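Local atomic coordinates of endoglucanase (Uncultured bacterium, PDB entry 3X17), a protein that hydrolyses internal beta-1,4-glucosidic bonds of cellulose, as an endoglucanase of glycoside hydrolase family 9 that carries an N-terminal Ig-like domain. Residues 174-179 with 541-546; 336-341 with 377-382; 434-439 with 509-514; 479-484 with 500-505. All coordinates share one frame; numbering follows the deposited sequence.

Overall arrangement
All four contacts lie in the glycoside hydrolase family 9 part of the chain, an (alpha/alpha)6 barrel. Interaction 1 spans the longest stretch of sequence, from 174-179 to the start of helix 543-558, and encloses the others: interaction 2 comes first, then interaction 3, with interaction 4 nested inside it. Interactions 1, 3 and 4 touch one another, their centres 13 to 18 Å apart; Y545 packs on G509, N546 bonds to G505, and Y479 lies against N436 and P511. Interaction 2, at a calcium site, stands apart, its centre about 21 Å from the centres of interactions 1 and 3. Loops between helices 456-469 and 543-558 are thus tied together and to the start of helix 435-452.

Interaction 1. Residues 174-179 with 541-546; sequences WHDAGD and PAIDYN. With ZN (zinc ion), chain C.
I543 reaches into the loop 174-179 with its whole side chain, while its backbone N donates to D176 O at 2.9 Å, with an angle of 154° at the hydrogen. Its CG1 stands between the backbone N and the carbonyl carbon (chi1 56°), which leads CG1 and CD1 past the D176 carboxylate, CD1 coming 3.6 Å from OD1. The other branch, CG2, lies 3.6 Å from H175 O and 4.1 Å from W174 CB. A beta-branched residue suits this place because its two arms fill both directions at once. An alanine here would probably keep the backbone bond but open a gap beside W174 CB, H175 O and the D176 carboxylate. The segment carries the sequence DAGD, a signature of family 9 cellulases that in relatives lies at the active site; just before it, H175 NE2 binds the zinc ion at 2.1 Å, joined there by C132, D148 and H149. The two oxygens of D176 are held from beyond the contact, OD1 by T186 and OD2 by Y331, which fixes the rotation of the carboxylate, while the side chain crosses that of I543 at about a right angle. Further along, the chains run so close that A177 CB sits 3.1 Å from P541 O and 4.1 Å from A542 CB, a spacing that suits small methyl groups on both sides.

Interaction 2. Residues 336-341 with 377-382; sequences DADDRF and VNPAAL. With CA (calcium ion), chain E.
D338 points from the first turn of helix 337-351 straight at segment 377-382. Its CB rests 3.9 Å from A380 CB, close to N378 OD1. From there chi1 of 51° sets CG between the backbone N and the carbonyl carbon, which brings the carboxylate to the calcium ion. OD1 binds the ion at 2.4 Å and also accepts a weak bond from the N of D339. OD2 lies 3.3 Å from N378 CB, with the N378 amide plane turned 31° from the carboxylate. N378 also shapes its own segment: its OD1 accepts from A380 N at 2.9 Å, an Asx turn that leads the chain toward helix 381-390. An alanine in place of N378 would remove that acceptor and would probably leave the N-H of A380 without its mate and the turn less firmly set. Next to D338, D339 gives OD2 to the calcium ion at 2.2 Å; its OD1 lies 3.3 Å from P379 CD and forms a salt bridge with K277. Away from the metal, A380 CB packs 3.8 Å from F341 CD2, while A380 O comes to the edge of the ring, in its plane. V377 O, a water, D333 and the backbone O of D335 are further ligands of the ion. Acidic residues and backbone carbonyls are the hard oxygen ligands that calcium favours, and the ion would offset the repulsion between the clustered carboxylates, so that helix start and loop are joined through the metal and not by direct hydrogen bonds.

Interaction 3. Residues 434-439 with 509-514; sequences GSNKEA and GGPNDH
S435 OG donates to P511 O at 2.7 Å, in the plane of the carbonyl and on a lone pair. Its chi1 of 75° carries the short hydroxyl to that carbonyl, a reach that suits serine. One residue on, N436 N gives its hydrogen to G509 O at 2.9 Å, the bond being fairly straight at 161°. N-H groups in the first turn of a helix have no carbonyl of their own helix to meet, and here the loop 509-514 supplies one. A water accepts from G434 N and donates to G510 O at 2.6 Å. The N436 amide lies over G510, its ND2 3.5 Å from G510 CA and hydrogen-bonded to V508 O. Only glycine suits position 510, since a CB would collide with N436 CG and also press on the preceding carbonyl. G434, at the N-cap, likewise has a positive phi that favours glycine. P511 packs beside both side chains, its CD 3.9 Å from S435 OG and also from N436 OD1, its ring crossing the asparagine side chain at about a right angle. Y468 of helix 456-469 touches both N436 and P511, and Y545 of helix 543-558 packs on G509, so the loop lies against helices 435-452, 456-469 and 543-558.

Interaction 4. Residues 479-484 with 500-505; sequences YVTGLG and GVMVPG
T481 OG1 has two bonds: it donates to V503 O at 2.6 Å, on a lone pair in the carbonyl plane, and accepts from L506 N. The hydroxyl lies between the backbone N and the carbonyl carbon (chi1 58°), which directs OG1 to the loop 500-505 and leaves CG2 beside the sulfur of M502. The backbone of the same threonine adds a further bond, T481 O accepting from G505 N at 2.7 Å, nearly straight at 169° but from above the carbonyl plane. Threonine fits because one residue supplies a hydroxyl for the polar backbone and a methyl for the methionine. T481 and G482 are the two central residues of a type II beta turn from V480 to L483, closed by L483 N to V480 O at 3.2 Å; such turns favour glycine third, and at G482 a side chain would also run into P504 CB. M502 bends at both chi2 and chi3, bringing SD to 3.7 Å from T481 CB. On the other flank V480 CG1 packs 3.6 Å from G505 C, and G505, whose positive phi suits glycine, turns its carbonyl to N546 of helix 543-558. V503 and P504 both touch L129 of helix 115-130.

Interaction 1. Residues 174-179 with 541-546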
loop_
_atom_site.group_PDB
_atom_site.type_symbol
_atom_site.label_atom_id
_atom_site.label_comp_id
_atom_site.label_asym_id
_atom_site.label_seq_id
_atom_site.Cartn_x
_atom_site.Cartn_y
_atom_site.Cartn_z
ATOM N N TRP A 174 -2.923 10.385 10.591
ATOM C CA TRP A 174 -3.951 9.805 9.711
ATOM C C TRP A 174 -4.839 8.822 10.455
ATOM O O TRP A 174 -4.319 7.916 11.117
ATOM C CB TRP A 174 -3.300 9.024 8.558
ATOM C CG TRP A 174 -2.393 9.839 7.648
ATOM C CD1 TRP A 174 -2.712 10.987 6.985
ATOM C CD2 TRP A 174 -1.012 9.563 7.337
ATOM N NE1 TRP A 174 -1.616 11.445 6.279
ATOM C CE2 TRP A 174 -0.570 10.576 6.457
ATOM C CE3 TRP A 174 -0.126 8.532 7.677
ATOM C CZ2 TRP A 174 0.726 10.592 5.914
ATOM C CZ3 TRP A 174 1.170 8.540 7.119
ATOM C CH2 TRP A 174 1.576 9.576 6.257
ATOM N N HIS A 175 -6.158 8.907 10.249
ATOM C CA HIS A 175 -7.020 7.756 10.544
ATOM C C HIS A 175 -6.471 6.542 9.805
ATOM O O HIS A 175 -6.122 6.644 8.622
ATOM C CB HIS A 175 -8.467 8.010 10.121
ATOM C CG HIS A 175 -9.120 9.129 10.858
ATOM N ND1 HIS A 175 -10.045 9.964 10.268
ATOM C CD2 HIS A 175 -8.931 9.606 12.117
ATOM C CE1 HIS A 175 -10.448 10.865 11.151
ATOM N NE2 HIS A 175 -9.789 10.665 12.280
ATOM N N ASP A 176 -6.344 5.425 10.518
ATOM C CA ASP A 176 -5.536 4.291 10.052
ATOM C C ASP A 176 -6.198 3.621 8.863
ATOM O O ASP A 176 -5.522 3.073 7.988
ATOM C CB ASP A 176 -5.343 3.252 11.165
ATOM C CG ASP A 176 -4.339 2.145 10.778
ATOM O OD1 ASP A 176 -3.166 2.495 10.576
ATOM O OD2 ASP A 176 -4.715 0.937 10.688
ATOM N N ALA A 177 -7.523 3.574 8.874
ATOM C CA ALA A 177 -8.239 2.634 8.025
ATOM C C ALA A 177 -9.690 3.037 7.919
ATOM O O ALA A 177 -9.987 4.178 7.602
ATOM C CB ALA A 177 -8.102 1.217 8.593
ATOM N N GLY A 178 -10.601 2.114 8.214
ATOM C CA GLY A 178 -11.999 2.480 8.385
ATOM C C GLY A 178 -12.409 2.835 9.814
ATOM O O GLY A 178 -13.575 3.157 10.071
ATOM N N ASP A 179 -11.485 2.670 10.756
ATOM C CA ASP A 179 -11.654 3.233 12.082
ATOM C C ASP A 179 -10.904 4.549 12.157
ATOM O O ASP A 179 -10.452 5.099 11.129
ATOM C CB ASP A 179 -11.114 2.278 13.159
ATOM C CG ASP A 179 -9.623 2.030 13.014
ATOM O OD1 ASP A 179 -9.176 1.879 11.862
ATOM O OD2 ASP A 179 -8.905 2.011 14.034
ATOM N N PRO A 541 -10.246 -0.436 3.818
ATOM C CA PRO A 541 -9.001 0.196 3.398
ATOM C C PRO A 541 -8.063 0.382 4.577
ATOM O O PRO A 541 -8.495 0.241 5.717
ATOM C CB PRO A 541 -9.463 1.551 2.858
ATOM C CG PRO A 541 -10.686 1.858 3.641
ATOM C CD PRO A 541 -11.349 0.530 3.944
ATOM N N ALA A 542 -6.782 0.612 4.310
ATOM C CA ALA A 542 -5.832 1.001 5.335
ATOM C C ALA A 542 -4.690 1.804 4.716
ATOM O O ALA A 542 -4.391 1.662 3.514
ATOM C CB ALA A 542 -5.290 -0.252 6.065
ATOM N N ILE A 543 -4.044 2.634 5.535
ATOM C CA ILE A 543 -2.966 3.487 5.056
ATOM C C ILE A 543 -1.786 2.653 4.512
ATOM O O ILE A 543 -1.114 3.070 3.566
ATOM C CB ILE A 543 -2.464 4.485 6.140
ATOM C CG1 ILE A 543 -2.026 3.750 7.413
ATOM C CG2 ILE A 543 -3.530 5.553 6.424
ATOM C CD1 ILE A 543 -1.299 4.633 8.433
ATOM N N ASP A 544 -1.498 1.510 5.141
ATOM C CA ASP A 544 -0.382 0.688 4.660
ATOM C C ASP A 544 -0.727 -0.096 3.377
ATOM O O ASP A 544 0.158 -0.620 2.713
ATOM C CB ASP A 544 0.189 -0.216 5.764
ATOM C CG ASP A 544 -0.793 -1.278 6.220
ATOM O OD1 ASP A 544 -1.966 -0.927 6.443
ATOM O OD2 ASP A 544 -0.397 -2.463 6.358
ATOM N N TYR A 545 -1.999 -0.104 2.985
ATOM C CA TYR A 545 -2.389 -0.725 1.727
ATOM C C TYR A 545 -2.126 0.261 0.589
ATOM O O TYR A 545 -1.630 -0.116 -0.462
ATOM C CB TYR A 545 -3.870 -1.087 1.716
ATOM C CG TYR A 545 -4.324 -2.065 2.787
ATOM C CD1 TYR A 545 -3.401 -2.798 3.562
ATOM C CD2 TYR A 545 -5.671 -2.379 2.903
ATOM C CE1 TYR A 545 -3.853 -3.758 4.486
ATOM C CE2 TYR A 545 -6.125 -3.284 3.825
ATOM C CZ TYR A 545 -5.232 -3.958 4.626
ATOM O OH TYR A 545 -5.739 -4.911 5.471
ATOM N N ASN A 546 -2.459 1.522 0.831
ATOM C CA ASN A 546 -2.297 2.582 -0.137
ATOM C C ASN A 546 -0.846 2.925 -0.444
ATOM O O ASN A 546 -0.538 3.499 -1.489
ATOM C CB ASN A 546 -3.083 3.821 0.304
ATOM C CG ASN A 546 -4.432 3.912 -0.390
ATOM O OD1 ASN A 546 -5.224 2.986 -0.292
ATOM N ND2 ASN A 546 -4.605 4.921 -1.259
HETATM ZN ZN ZN C . -9.696 11.881 13.945
#

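Interaction 2. Residues 336-341 with 377-382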
loop_
_atom_site.group_PDB
_atom_site.type_symbol
_atom_site.label_atom_id
_atom_site.label_comp_id
_atom_site.label_asym_id
_atom_site.label_seq_id
_atom_site.Cartn_x
_atom_site.Cartn_y
_atom_site.Cartn_z
ATOM N N ASP A 336 11.795 -6.852 16.872
ATOM C CA ASP A 336 12.266 -5.528 16.497
ATOM C C ASP A 336 13.580 -5.499 15.712
ATOM O O ASP A 336 14.125 -4.423 15.428
ATOM C CB ASP A 336 12.337 -4.607 17.726
ATOM C CG ASP A 336 13.502 -4.933 18.663
ATOM O OD1 ASP A 336 14.361 -5.760 18.293
ATOM O OD2 ASP A 336 13.601 -4.294 19.743
ATOM N N ALA A 337 14.138 -6.672 15.418
ATOM C CA ALA A 337 15.485 -6.716 14.791
ATOM C C ALA A 337 15.452 -6.222 13.338
ATOM O O ALA A 337 16.363 -5.511 12.896
ATOM C CB ALA A 337 16.098 -8.174 14.864
ATOM N N ASP A 338 14.395 -6.574 12.609
ATOM C CA ASP A 338 14.249 -6.093 11.259
ATOM C C ASP A 338 13.991 -4.597 11.209
ATOM O O ASP A 338 14.493 -3.905 10.313
ATOM C CB ASP A 338 13.215 -6.902 10.443
ATOM C CG ASP A 338 11.884 -7.048 11.145
ATOM O OD1 ASP A 338 11.559 -6.213 12.018
ATOM O OD2 ASP A 338 11.148 -8.005 10.811
ATOM N N ASP A 339 13.225 -4.103 12.180
ATOM C CA ASP A 339 13.039 -2.655 12.370
ATOM C C ASP A 339 14.321 -1.917 12.780
ATOM O O ASP A 339 14.624 -0.850 12.230
ATOM C CB ASP A 339 11.910 -2.408 13.386
ATOM C CG ASP A 339 10.700 -3.282 13.109
ATOM O OD1 ASP A 339 9.911 -2.913 12.234
ATOM O OD2 ASP A 339 10.523 -4.339 13.755
ATOM N N ARG A 340 15.100 -2.482 13.714
ATOM C CA ARG A 340 16.398 -1.859 14.063
ATOM C C ARG A 340 17.383 -1.847 12.897
ATOM O O ARG A 340 18.070 -0.847 12.664
ATOM C CB ARG A 340 17.064 -2.520 15.275
ATOM C CG ARG A 340 16.278 -2.437 16.561
ATOM C CD ARG A 340 16.995 -3.221 17.682
ATOM N NE ARG A 340 16.206 -3.290 18.907
ATOM C CZ ARG A 340 16.569 -2.774 20.080
ATOM N NH1 ARG A 340 17.718 -2.136 20.213
ATOM N NH2 ARG A 340 15.767 -2.900 21.126
ATOM N N PHE A 341 17.481 -2.961 12.178
ATOM C CA PHE A 341 18.300 -2.996 10.955
ATOM C C PHE A 341 17.940 -1.803 10.056
ATOM O O PHE A 341 18.811 -1.004 9.655
ATOM C CB PHE A 341 18.059 -4.322 10.217
ATOM C CG PHE A 341 18.641 -4.375 8.819
ATOM C CD1 PHE A 341 19.982 -4.679 8.624
ATOM C CD2 PHE A 341 17.845 -4.114 7.705
ATOM C CE1 PHE A 341 20.517 -4.777 7.347
ATOM C CE2 PHE A 341 18.367 -4.230 6.421
ATOM C CZ PHE A 341 19.728 -4.507 6.251
ATOM N N VAL A 377 5.084 -5.591 9.816
ATOM C CA VAL A 377 5.871 -6.563 10.589
ATOM C C VAL A 377 7.364 -6.433 10.269
ATOM O O VAL A 377 8.200 -6.218 11.167
ATOM C CB VAL A 377 5.394 -7.997 10.323
ATOM C CG1 VAL A 377 6.299 -9.008 11.008
ATOM C CG2 VAL A 377 3.938 -8.181 10.814
ATOM N N ASN A 378 7.677 -6.532 8.971
ATOM C CA ASN A 378 9.058 -6.527 8.485
ATOM C C ASN A 378 9.234 -5.497 7.370
ATOM O O ASN A 378 8.746 -5.675 6.270
ATOM C CB ASN A 378 9.427 -7.914 7.962
ATOM C CG ASN A 378 10.849 -7.994 7.484
ATOM O OD1 ASN A 378 11.534 -6.986 7.347
ATOM N ND2 ASN A 378 11.283 -9.199 7.176
ATOM N N PRO A 379 9.819 -4.354 7.697
ATOM C CA PRO A 379 10.027 -3.292 6.718
ATOM C C PRO A 379 11.454 -3.336 6.118
ATOM O O PRO A 379 11.868 -2.408 5.412
ATOM C CB PRO A 379 9.865 -2.034 7.571
ATOM C CG PRO A 379 10.447 -2.408 8.847
ATOM C CD PRO A 379 10.032 -3.871 9.074
ATOM N N ALA A 380 12.227 -4.361 6.461
ATOM C CA ALA A 380 13.659 -4.300 6.227
ATOM C C ALA A 380 14.079 -4.267 4.736
ATOM O O ALA A 380 15.208 -3.910 4.445
ATOM C CB ALA A 380 14.394 -5.435 6.981
ATOM N N ALA A 381 13.174 -4.590 3.804
ATOM C CA ALA A 381 13.532 -4.509 2.382
ATOM C C ALA A 381 13.944 -3.096 1.997
ATOM O O ALA A 381 14.777 -2.909 1.094
ATOM C CB ALA A 381 12.392 -4.973 1.502
ATOM N N LEU A 382 13.327 -2.099 2.628
ATOM C CA LEU A 382 13.713 -0.707 2.390
ATOM C C LEU A 382 15.158 -0.459 2.841
ATOM O O LEU A 382 15.887 0.358 2.275
ATOM C CB LEU A 382 12.774 0.242 3.133
ATOM C CG LEU A 382 11.283 0.269 2.744
ATOM C CD1 LEU A 382 10.453 1.151 3.706
ATOM C CD2 LEU A 382 11.052 0.735 1.302
HETATM CA CA CA E . 9.465 -6.249 13.220
HETATM O O HOH W 1 9.659 -8.630 12.519
#

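Interaction 3. Residues 434-439 with 509-514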
loop_
_atom_site.group_PDB
_atom_site.type_symbol
_atom_site.label_atom_id
_atom_site.label_comp_id
_atom_site.label_asym_id
_atom_site.label_seq_id
_atom_site.Cartn_x
_atom_site.Cartn_y
_atom_site.Cartn_z
ATOM N N GLY A 434 -5.452 -8.244 3.789
ATOM C CA GLY A 434 -4.517 -7.346 3.110
ATOM C C GLY A 434 -3.824 -7.965 1.896
ATOM O O GLY A 434 -2.791 -7.462 1.432
ATOM N N SER A 435 -4.403 -9.025 1.342
ATOM C CA SER A 435 -3.823 -9.645 0.169
ATOM C C SER A 435 -3.536 -8.666 -0.981
ATOM O O SER A 435 -2.528 -8.793 -1.657
ATOM C CB SER A 435 -4.669 -10.829 -0.305
ATOM O OG SER A 435 -5.828 -10.354 -0.952
ATOM N N ASN A 436 -4.418 -7.699 -1.205
ATOM C CA ASN A 436 -4.134 -6.672 -2.194
ATOM C C ASN A 436 -2.835 -5.919 -1.920
ATOM O O ASN A 436 -2.028 -5.674 -2.817
ATOM C CB ASN A 436 -5.292 -5.689 -2.270
ATOM C CG ASN A 436 -6.506 -6.286 -2.959
ATOM O OD1 ASN A 436 -6.428 -7.371 -3.533
ATOM N ND2 ASN A 436 -7.626 -5.582 -2.909
ATOM N N LYS A 437 -2.624 -5.558 -0.668
ATOM C CA LYS A 437 -1.425 -4.832 -0.298
ATOM C C LYS A 437 -0.181 -5.695 -0.566
ATOM O O LYS A 437 0.833 -5.230 -1.114
ATOM C CB LYS A 437 -1.508 -4.425 1.177
ATOM C CG LYS A 437 -0.259 -3.697 1.709
ATOM C CD LYS A 437 0.753 -4.684 2.207
ATOM C CE LYS A 437 0.201 -5.474 3.416
ATOM N NZ LYS A 437 1.332 -5.807 4.382
ATOM N N GLU A 438 -0.270 -6.953 -0.166
ATOM C CA GLU A 438 0.784 -7.945 -0.380
ATOM C C GLU A 438 1.135 -8.128 -1.870
ATOM O O GLU A 438 2.320 -8.191 -2.227
ATOM C CB GLU A 438 0.371 -9.292 0.264
ATOM C CG GLU A 438 1.362 -10.422 0.042
ATOM C CD GLU A 438 0.965 -11.735 0.727
ATOM O OE1 GLU A 438 0.247 -11.707 1.760
ATOM O OE2 GLU A 438 1.438 -12.793 0.264
ATOM N N ALA A 439 0.115 -8.132 -2.734
ATOM C CA ALA A 439 0.336 -8.156 -4.188
ATOM C C ALA A 439 1.176 -6.959 -4.599
ATOM O O ALA A 439 2.149 -7.092 -5.356
ATOM C CB ALA A 439 -0.977 -8.129 -4.934
ATOM N N GLY A 509 -8.572 -4.144 1.494
ATOM C CA GLY A 509 -7.746 -5.321 1.718
ATOM C C GLY A 509 -7.844 -6.395 0.638
ATOM O O GLY A 509 -6.838 -6.992 0.281
ATOM N N GLY A 510 -9.057 -6.763 0.260
ATOM C CA GLY A 510 -9.267 -7.768 -0.783
ATOM C C GLY A 510 -9.417 -9.205 -0.268
ATOM O O GLY A 510 -9.503 -9.438 0.941
ATOM N N PRO A 511 -9.338 -10.181 -1.189
ATOM C CA PRO A 511 -9.603 -11.592 -0.931
ATOM C C PRO A 511 -8.794 -12.147 0.225
ATOM O O PRO A 511 -7.601 -11.821 0.380
ATOM C CB PRO A 511 -9.169 -12.286 -2.231
ATOM C CG PRO A 511 -9.285 -11.269 -3.286
ATOM C CD PRO A 511 -9.276 -9.890 -2.628
ATOM N N ASN A 512 -9.449 -12.998 1.014
ATOM C CA ASN A 512 -8.917 -13.471 2.287
ATOM C C ASN A 512 -9.460 -14.872 2.520
ATOM O O ASN A 512 -10.680 -15.098 2.458
ATOM C CB ASN A 512 -9.362 -12.492 3.391
ATOM C CG ASN A 512 -8.863 -12.874 4.779
ATOM O OD1 ASN A 512 -8.333 -13.962 4.995
ATOM N ND2 ASN A 512 -9.105 -11.993 5.750
ATOM N N ASP A 513 -8.550 -15.832 2.692
ATOM C CA ASP A 513 -8.930 -17.212 2.928
ATOM C C ASP A 513 -9.454 -17.420 4.352
ATOM O O ASP A 513 -10.059 -18.454 4.640
ATOM C CB ASP A 513 -7.725 -18.144 2.693
ATOM C CG ASP A 513 -7.505 -18.473 1.208
ATOM O OD1 ASP A 513 -8.493 -18.798 0.507
ATOM O OD2 ASP A 513 -6.345 -18.378 0.747
ATOM N N HIS A 514 -9.153 -16.494 5.256
ATOM C CA HIS A 514 -9.393 -16.732 6.681
ATOM C C HIS A 514 -10.353 -15.715 7.260
ATOM O O HIS A 514 -9.928 -14.756 7.897
ATOM C CB HIS A 514 -8.078 -16.747 7.479
ATOM C CG HIS A 514 -7.074 -17.735 6.965
ATOM N ND1 HIS A 514 -6.004 -17.361 6.179
ATOM C CD2 HIS A 514 -7.069 -19.090 6.981
ATOM C CE1 HIS A 514 -5.347 -18.439 5.787
ATOM N NE2 HIS A 514 -5.986 -19.503 6.238
HETATM O O HOH W 2 -8.307 -8.288 3.007
#

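Interaction 4. Residues 479-484 with 500-505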
loop_
_atom_site.group_PDB
_atom_site.type_symbol
_atom_site.label_atom_id
_atom_site.label_comp_id
_atom_site.label_asym_id
_atom_site.label_seq_id
_atom_site.Cartn_x
_atom_site.Cartn_y
_atom_site.Cartn_z
ATOM N N TYR A 479 -10.629 -2.796 -6.703
ATOM C CA TYR A 479 -10.533 -2.772 -5.250
ATOM C C TYR A 479 -10.200 -1.382 -4.737
ATOM O O TYR A 479 -9.920 -1.214 -3.560
ATOM C CB TYR A 479 -9.503 -3.795 -4.757
ATOM C CG TYR A 479 -9.958 -5.255 -4.949
ATOM C CD1 TYR A 479 -11.044 -5.782 -4.229
ATOM C CD2 TYR A 479 -9.349 -6.072 -5.901
ATOM C CE1 TYR A 479 -11.461 -7.126 -4.399
ATOM C CE2 TYR A 479 -9.751 -7.421 -6.081
ATOM C CZ TYR A 479 -10.817 -7.927 -5.337
ATOM O OH TYR A 479 -11.205 -9.237 -5.530
ATOM N N VAL A 480 -10.204 -0.384 -5.626
ATOM C CA VAL A 480 -9.893 0.974 -5.213
ATOM C C VAL A 480 -11.126 1.850 -5.328
ATOM O O VAL A 480 -11.724 1.960 -6.402
ATOM C CB VAL A 480 -8.751 1.613 -6.034
ATOM C CG1 VAL A 480 -8.445 3.008 -5.473
ATOM C CG2 VAL A 480 -7.506 0.761 -5.986
ATOM N N THR A 481 -11.497 2.496 -4.234
ATOM C CA THR A 481 -12.749 3.259 -4.224
ATOM C C THR A 481 -12.702 4.373 -5.239
ATOM O O THR A 481 -11.659 5.033 -5.397
ATOM C CB THR A 481 -13.036 3.863 -2.847
ATOM O OG1 THR A 481 -11.952 4.708 -2.455
ATOM C CG2 THR A 481 -13.177 2.760 -1.824
ATOM N N GLY A 482 -13.829 4.605 -5.913
ATOM C CA GLY A 482 -13.927 5.729 -6.866
ATOM C C GLY A 482 -13.163 5.528 -8.179
ATOM O O GLY A 482 -13.114 6.438 -9.008
ATOM N N LEU A 483 -12.577 4.344 -8.374
ATOM C CA LEU A 483 -11.868 4.023 -9.607
ATOM C C LEU A 483 -12.492 2.860 -10.360
ATOM O O LEU A 483 -12.900 1.861 -9.762
ATOM C CB LEU A 483 -10.385 3.728 -9.330
ATOM C CG LEU A 483 -9.549 4.855 -8.696
ATOM C CD1 LEU A 483 -8.084 4.476 -8.589
ATOM C CD2 LEU A 483 -9.734 6.202 -9.429
ATOM N N GLY A 484 -12.474 2.949 -11.685
ATOM C CA GLY A 484 -12.979 1.877 -12.546
ATOM C C GLY A 484 -14.493 1.824 -12.517
ATOM O O GLY A 484 -15.147 2.770 -12.068
ATOM N N GLY A 500 -22.521 8.923 3.791
ATOM C CA GLY A 500 -22.975 8.570 2.444
ATOM C C GLY A 500 -22.184 9.248 1.324
ATOM O O GLY A 500 -22.616 9.254 0.164
ATOM N N VAL A 501 -21.011 9.789 1.658
ATOM C CA VAL A 501 -20.104 10.359 0.653
ATOM C C VAL A 501 -18.849 9.483 0.469
ATOM O O VAL A 501 -18.101 9.259 1.432
ATOM C CB VAL A 501 -19.657 11.770 1.064
ATOM C CG1 VAL A 501 -18.806 12.394 -0.050
ATOM C CG2 VAL A 501 -20.901 12.669 1.375
ATOM N N MET A 502 -18.625 8.976 -0.746
ATOM C CA MET A 502 -17.435 8.148 -1.021
ATOM C C MET A 502 -16.146 8.933 -0.814
ATOM O O MET A 502 -15.991 10.072 -1.313
ATOM C CB MET A 502 -17.447 7.594 -2.449
ATOM C CG MET A 502 -16.360 6.526 -2.701
ATOM S SD MET A 502 -16.220 5.192 -1.472
ATOM C CE MET A 502 -17.776 4.328 -1.692
ATOM N N VAL A 503 -15.213 8.323 -0.090
ATOM C CA VAL A 503 -13.825 8.740 -0.151
ATOM C C VAL A 503 -13.090 7.964 -1.252
ATOM O O VAL A 503 -12.875 6.748 -1.141
ATOM C CB VAL A 503 -13.107 8.542 1.183
ATOM C CG1 VAL A 503 -11.617 8.899 1.027
ATOM C CG2 VAL A 503 -13.774 9.400 2.295
ATOM N N PRO A 504 -12.699 8.671 -2.326
ATOM C CA PRO A 504 -12.086 7.996 -3.464
ATOM C C PRO A 504 -10.593 7.702 -3.233
ATOM O O PRO A 504 -9.933 8.399 -2.449
ATOM C CB PRO A 504 -12.298 8.997 -4.615
ATOM C CG PRO A 504 -12.320 10.351 -3.943
ATOM C CD PRO A 504 -12.793 10.131 -2.512
ATOM N N GLY A 505 -10.086 6.660 -3.890
ATOM C CA GLY A 505 -8.657 6.415 -3.984
ATOM C C GLY A 505 -8.155 5.454 -2.914
ATOM O O GLY A 505 -6.935 5.219 -2.797
#